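Local coordinates for protein branched-chain-amino-acid aminotransferase (Pseudomonas sp. UW4, PDB 6JIF) that transfers amino groups between branched-chain amino acids and 2-oxo acids, using pyridoxal-5'-phosphate as its cofactor, at residues B[93-105]-B[263-275]. Residues are numbered along the deposited sequence; the frame is centred on the assembly and turned at random.
With PLP (pyridoxal-5'-phosphate), chain D.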
loop_
_atom_site.group_PDB
_atom_site.type_symbol
_atom_site.label_atom_id
_atom_site.label_comp_id
_atom_site.label_asym_id
_atom_site.label_seq_id
_atom_site.Cartn_x
_atom_site.Cartn_y
_atom_site.Cartn_z
ATOM N N LEU B 93 11.949 -27.986 1.545
ATOM C CA LEU B 93 11.221 -26.737 1.367
ATOM C C LEU B 93 10.188 -26.642 2.492
ATOM O O LEU B 93 9.316 -27.502 2.592
ATOM C CB LEU B 93 10.564 -26.765 -0.015
ATOM C CG LEU B 93 9.712 -25.616 -0.482
ATOM C CD1 LEU B 93 10.631 -24.414 -0.553
ATOM C CD2 LEU B 93 9.159 -25.950 -1.860
ATOM N N PHE B 94 10.224 -25.571 3.293
ATOM C CA PHE B 94 9.479 -25.527 4.565
ATOM C C PHE B 94 8.072 -24.931 4.392
ATOM O O PHE B 94 7.933 -23.733 4.153
ATOM C CB PHE B 94 10.283 -24.726 5.606
ATOM C CG PHE B 94 9.655 -24.711 6.982
ATOM C CD1 PHE B 94 9.714 -25.832 7.815
ATOM C CD2 PHE B 94 8.982 -23.570 7.433
ATOM C CE1 PHE B 94 9.151 -25.830 9.085
ATOM C CE2 PHE B 94 8.385 -23.563 8.716
ATOM C CZ PHE B 94 8.482 -24.667 9.539
ATOM N N ARG B 95 7.017 -25.784 4.600
ATOM C CA ARG B 95 5.600 -25.392 4.690
ATOM C C ARG B 95 5.121 -24.513 3.532
ATOM O O ARG B 95 4.387 -23.540 3.758
ATOM C CB ARG B 95 5.341 -24.702 6.032
ATOM C CG ARG B 95 5.714 -25.645 7.209
ATOM C CD ARG B 95 4.985 -25.243 8.453
ATOM N NE ARG B 95 3.606 -25.712 8.499
ATOM C CZ ARG B 95 2.764 -25.439 9.496
ATOM N NH1 ARG B 95 3.158 -24.712 10.563
ATOM N NH2 ARG B 95 1.552 -25.974 9.480
ATOM N N PRO B 96 5.474 -24.824 2.287
ATOM C CA PRO B 96 5.027 -23.962 1.192
ATOM C C PRO B 96 3.510 -23.950 0.999
ATOM O O PRO B 96 2.971 -22.971 0.465
ATOM C CB PRO B 96 5.725 -24.562 -0.028
ATOM C CG PRO B 96 5.927 -25.956 0.308
ATOM C CD PRO B 96 6.255 -25.985 1.792
ATOM N N ASP B 97 2.823 -25.015 1.411
ATOM C CA ASP B 97 1.370 -25.015 1.389
ATOM C C ASP B 97 0.808 -23.864 2.213
ATOM O O ASP B 97 -0.207 -23.271 1.850
ATOM C CB ASP B 97 0.851 -26.361 1.879
ATOM C CG ASP B 97 1.138 -26.626 3.367
ATOM O OD1 ASP B 97 2.339 -26.509 3.765
ATOM O OD2 ASP B 97 0.185 -27.058 4.092
ATOM N N GLN B 98 1.444 -23.533 3.353
ATOM C CA GLN B 98 0.928 -22.412 4.170
ATOM C C GLN B 98 1.106 -21.077 3.463
ATOM O O GLN B 98 0.241 -20.179 3.586
ATOM C CB GLN B 98 1.616 -22.377 5.551
ATOM C CG GLN B 98 1.183 -23.536 6.451
ATOM C CD GLN B 98 -0.274 -23.482 6.759
ATOM O OE1 GLN B 98 -0.843 -22.409 7.069
ATOM N NE2 GLN B 98 -0.922 -24.622 6.623
ATOM N N ASN B 99 2.221 -20.906 2.734
ATOM C CA ASN B 99 2.379 -19.722 1.914
ATOM C C ASN B 99 1.300 -19.648 0.853
ATOM O O ASN B 99 0.761 -18.574 0.582
ATOM C CB ASN B 99 3.735 -19.741 1.229
ATOM C CG ASN B 99 4.833 -19.691 2.241
ATOM O OD1 ASN B 99 5.326 -20.739 2.652
ATOM N ND2 ASN B 99 5.146 -18.499 2.738
ATOM N N ALA B 100 1.018 -20.778 0.208
ATOM C CA ALA B 100 -0.030 -20.793 -0.818
ATOM C C ALA B 100 -1.361 -20.340 -0.241
ATOM O O ALA B 100 -2.052 -19.519 -0.845
ATOM C CB ALA B 100 -0.198 -22.175 -1.443
ATOM N N LEU B 101 -1.726 -20.855 0.935
ATOM C CA LEU B 101 -3.011 -20.487 1.536
ATOM C C LEU B 101 -3.053 -18.990 1.843
ATOM O O LEU B 101 -4.034 -18.284 1.556
ATOM C CB LEU B 101 -3.255 -21.307 2.818
ATOM C CG LEU B 101 -3.557 -22.800 2.568
ATOM C CD1 LEU B 101 -3.314 -23.738 3.806
ATOM C CD2 LEU B 101 -4.990 -23.019 2.022
ATOM N N ARG B 102 -1.975 -18.484 2.441
ATOM C CA ARG B 102 -1.975 -17.077 2.789
ATOM C C ARG B 102 -2.019 -16.208 1.548
ATOM O O ARG B 102 -2.664 -15.158 1.543
ATOM C CB ARG B 102 -0.763 -16.705 3.654
ATOM C CG ARG B 102 -0.898 -15.251 4.163
ATOM C CD ARG B 102 0.174 -15.016 5.305
ATOM N NE ARG B 102 1.530 -15.182 4.746
ATOM C CZ ARG B 102 2.640 -15.312 5.475
ATOM N NH1 ARG B 102 2.532 -15.320 6.780
ATOM N NH2 ARG B 102 3.838 -15.412 4.887
ATOM N N MET B 103 -1.311 -16.598 0.496
ATOM C CA MET B 103 -1.347 -15.754 -0.675
ATOM C C MET B 103 -2.723 -15.791 -1.321
ATOM O O MET B 103 -3.144 -14.802 -1.910
ATOM C CB MET B 103 -0.259 -16.155 -1.670
ATOM C CG MET B 103 0.184 -14.962 -2.539
ATOM S SD MET B 103 1.508 -15.326 -3.722
ATOM C CE MET B 103 0.492 -16.285 -4.862
ATOM N N GLN B 104 -3.415 -16.932 -1.256
ATOM C CA GLN B 104 -4.796 -16.945 -1.740
ATOM C C GLN B 104 -5.629 -15.907 -0.995
ATOM O O GLN B 104 -6.423 -15.177 -1.606
ATOM C CB GLN B 104 -5.382 -18.353 -1.615
ATOM C CG GLN B 104 -4.684 -19.373 -2.536
ATOM C CD GLN B 104 -4.745 -20.817 -2.088
ATOM O OE1 GLN B 104 -5.418 -21.179 -1.097
ATOM N NE2 GLN B 104 -4.049 -21.673 -2.835
ATOM N N ARG B 105 -5.417 -15.784 0.324
ATOM C CA ARG B 105 -6.207 -14.801 1.045
ATOM C C ARG B 105 -5.762 -13.371 0.691
ATOM O O ARG B 105 -6.608 -12.482 0.593
ATOM C CB ARG B 105 -6.129 -15.090 2.546
ATOM C CG ARG B 105 -6.410 -16.581 2.867
ATOM C CD ARG B 105 -6.675 -16.799 4.352
ATOM N NE ARG B 105 -5.585 -16.259 5.173
ATOM C CZ ARG B 105 -4.554 -17.001 5.602
ATOM N NH1 ARG B 105 -4.496 -18.297 5.300
ATOM N NH2 ARG B 105 -3.579 -16.457 6.309
ATOM N N VAL B 263 -3.418 -8.183 12.934
ATOM C CA VAL B 263 -2.139 -8.907 12.989
ATOM C C VAL B 263 -1.947 -9.788 11.754
ATOM O O VAL B 263 -2.832 -10.550 11.349
ATOM C CB VAL B 263 -2.080 -9.745 14.282
ATOM C CG1 VAL B 263 -0.832 -10.639 14.345
ATOM C CG2 VAL B 263 -2.107 -8.858 15.524
ATOM N N LEU B 264 -0.743 -9.776 11.207
ATOM C CA LEU B 264 -0.401 -10.661 10.093
ATOM C C LEU B 264 -0.228 -12.092 10.591
ATOM O O LEU B 264 0.600 -12.337 11.482
ATOM C CB LEU B 264 0.884 -10.160 9.425
ATOM C CG LEU B 264 1.264 -10.671 8.026
ATOM C CD1 LEU B 264 1.707 -12.086 8.092
ATOM C CD2 LEU B 264 0.180 -10.573 6.965
ATOM N N PRO B 265 -0.992 -13.058 10.085
ATOM C CA PRO B 265 -0.891 -14.420 10.621
ATOM C C PRO B 265 0.347 -15.140 10.103
ATOM O O PRO B 265 0.334 -15.663 8.993
ATOM C CB PRO B 265 -2.180 -15.108 10.127
ATOM C CG PRO B 265 -2.673 -14.217 9.039
ATOM C CD PRO B 265 -2.198 -12.855 9.263
ATOM N N GLY B 266 1.442 -15.081 10.856
ATOM C CA GLY B 266 2.705 -15.570 10.338
ATOM C C GLY B 266 2.787 -17.079 10.367
ATOM O O GLY B 266 2.190 -17.735 11.227
ATOM N N ILE B 267 3.532 -17.621 9.401
ATOM C CA ILE B 267 3.779 -19.077 9.345
ATOM C C ILE B 267 4.823 -19.517 10.386
ATOM O O ILE B 267 4.711 -20.592 10.969
ATOM C CB ILE B 267 4.207 -19.448 7.916
ATOM C CG1 ILE B 267 3.039 -19.130 6.935
ATOM C CG2 ILE B 267 4.558 -20.953 7.768
ATOM C CD1 ILE B 267 3.506 -19.052 5.496
ATOM N N THR B 268 5.831 -18.686 10.651
ATOM C CA THR B 268 6.747 -19.009 11.742
ATOM C C THR B 268 5.997 -19.041 13.049
ATOM O O THR B 268 6.147 -19.985 13.824
ATOM C CB THR B 268 7.900 -18.013 11.775
ATOM O OG1 THR B 268 8.389 -17.813 10.433
ATOM C CG2 THR B 268 9.067 -18.494 12.738
ATOM N N ARG B 269 5.116 -18.061 13.285
ATOM C CA ARG B 269 4.314 -18.077 14.502
ATOM C C ARG B 269 3.467 -19.339 14.612
ATOM O O ARG B 269 3.383 -19.960 15.676
ATOM C CB ARG B 269 3.414 -16.833 14.545
ATOM C CG ARG B 269 2.473 -16.840 15.731
ATOM C CD ARG B 269 1.466 -15.653 15.602
ATOM N NE ARG B 269 0.324 -16.027 14.780
ATOM C CZ ARG B 269 -0.660 -15.203 14.421
ATOM N NH1 ARG B 269 -0.656 -13.924 14.801
ATOM N NH2 ARG B 269 -1.664 -15.651 13.683
ATOM N N LEU B 270 2.783 -19.702 13.526
ATOM C CA LEU B 270 1.988 -20.921 13.520
ATOM C C LEU B 270 2.843 -22.146 13.819
ATOM O O LEU B 270 2.420 -23.047 14.554
ATOM C CB LEU B 270 1.321 -21.061 12.154
ATOM C CG LEU B 270 0.463 -22.318 11.995
ATOM C CD1 LEU B 270 -0.781 -22.124 12.843
ATOM C CD2 LEU B 270 0.041 -22.543 10.512
ATOM N N SER B 271 4.044 -22.188 13.240
ATOM C CA SER B 271 4.946 -23.303 13.456
ATOM C C SER B 271 5.384 -23.380 14.907
ATOM O O SER B 271 5.470 -24.469 15.485
ATOM C CB SER B 271 6.141 -23.168 12.505
ATOM O OG SER B 271 5.705 -23.300 11.137
ATOM N N LEU B 272 5.753 -22.234 15.495
ATOM C CA LEU B 272 6.141 -22.220 16.908
ATOM C C LEU B 272 4.968 -22.613 17.799
ATOM O O LEU B 272 5.149 -23.324 18.791
ATOM C CB LEU B 272 6.673 -20.820 17.283
ATOM C CG LEU B 272 8.002 -20.432 16.620
ATOM C CD1 LEU B 272 8.432 -19.009 16.952
ATOM C CD2 LEU B 272 9.095 -21.428 17.102
ATOM N N ILE B 273 3.749 -22.160 17.476
ATOM C CA ILE B 273 2.585 -22.557 18.278
ATOM C C ILE B 273 2.422 -24.065 18.246
ATOM O O ILE B 273 2.212 -24.707 19.285
ATOM C CB ILE B 273 1.312 -21.815 17.816
ATOM C CG1 ILE B 273 1.380 -20.344 18.252
ATOM C CG2 ILE B 273 0.031 -22.479 18.371
ATOM C CD1 ILE B 273 0.348 -19.427 17.600
ATOM N N GLU B 274 2.534 -24.658 17.045
ATOM C CA GLU B 274 2.350 -26.102 16.907
ATOM C C GLU B 274 3.483 -26.873 17.580
ATOM O O GLU B 274 3.241 -27.893 18.231
ATOM C CB GLU B 274 2.203 -26.460 15.420
ATOM C CG GLU B 274 0.758 -26.037 14.966
ATOM C CD GLU B 274 0.413 -25.978 13.458
ATOM O OE1 GLU B 274 1.268 -25.725 12.589
ATOM O OE2 GLU B 274 -0.811 -26.111 13.166
ATOM N N LEU B 275 4.730 -26.395 17.470
ATOM C CA LEU B 275 5.822 -27.123 18.114
ATOM C C LEU B 275 5.737 -26.978 19.622
ATOM O O LEU B 275 5.982 -27.931 20.349
ATOM C CB LEU B 275 7.186 -26.648 17.615
ATOM C CG LEU B 275 7.479 -27.015 16.156
ATOM C CD1 LEU B 275 8.698 -26.202 15.711
ATOM C CD2 LEU B 275 7.709 -28.534 15.972
HETATM N N1 PLP D . 4.418 -9.818 10.765
HETATM C C2 PLP D . 4.327 -9.058 9.638
HETATM C C2A PLP D . 3.757 -7.684 9.795
HETATM C C3 PLP D . 4.695 -9.577 8.396
HETATM O O3 PLP D . 4.542 -8.813 7.269
HETATM C C4 PLP D . 5.219 -10.894 8.314
HETATM C C4A PLP D . 5.444 -11.571 6.974
HETATM C C5 PLP D . 5.312 -11.624 9.515
HETATM C C6 PLP D . 4.897 -11.077 10.692
HETATM C C5A PLP D . 5.905 -12.993 9.629
HETATM O O4P PLP D . 5.291 -13.878 8.771
HETATM P P PLP D . 6.043 -15.240 8.418
HETATM O O1P PLP D . 6.392 -15.973 9.691
HETATM O O2P PLP D . 4.961 -15.996 7.632
HETATM O O3P PLP D . 7.319 -14.986 7.621
HETATM O O HOH W 1 -1.291 -17.510 7.623
#
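One face of the Arg102 guanidinium carries Ile267 CD1, 3.6 Å above the plane, displaced from its centre; at its edge lie Pro265 O and the PLP phosphate. Arg95 CG sits over the centre of one Phe94 face, and Ser271 OG lies at the ring edge, near CZ. The Arg95 guanidinium has Gln98 CG on one face and two acceptors at its edge. Arg95 NH1 reaches Ser271 OG at 3.0 Å, only 1° out of the guanidinium plane. A salt bridge joins Arg95 NH1 to Glu274 OE1, also at 3.0 Å, with guanidinium and carboxylate turned 36° apart. A leucine in place of Arg95 would probably leave Glu274 without its positive mate here and strip Ser271 OG of this donor. From the N-cap of helix 96-109, Arg95 ties the antiparallel-sheet lobe of the class IV aminotransferase fold to helix 267-278 of the other lobe. That helix starts at the cofactor: Ile267 N donates to PLP O2P at 2.8 Å, while Thr268 N and OG1 hold PLP O1P, so the helix N-terminus would help stabilise the phosphate charge. Arg102 NH1 is shared between PLP O2P, at 2.7 Å, and Pro265 O, which it meets from above the carbonyl plane; NH2 adds a weak bond to O2P and a salt bridge to Glu79. With CG1 beside its backbone N (chi1 -63°), Ile267 packs CD1 against Asn99 ND2, which is hydrogen-bonded to Glu79. A water bridges Arg105 NH2 and Pro265 O.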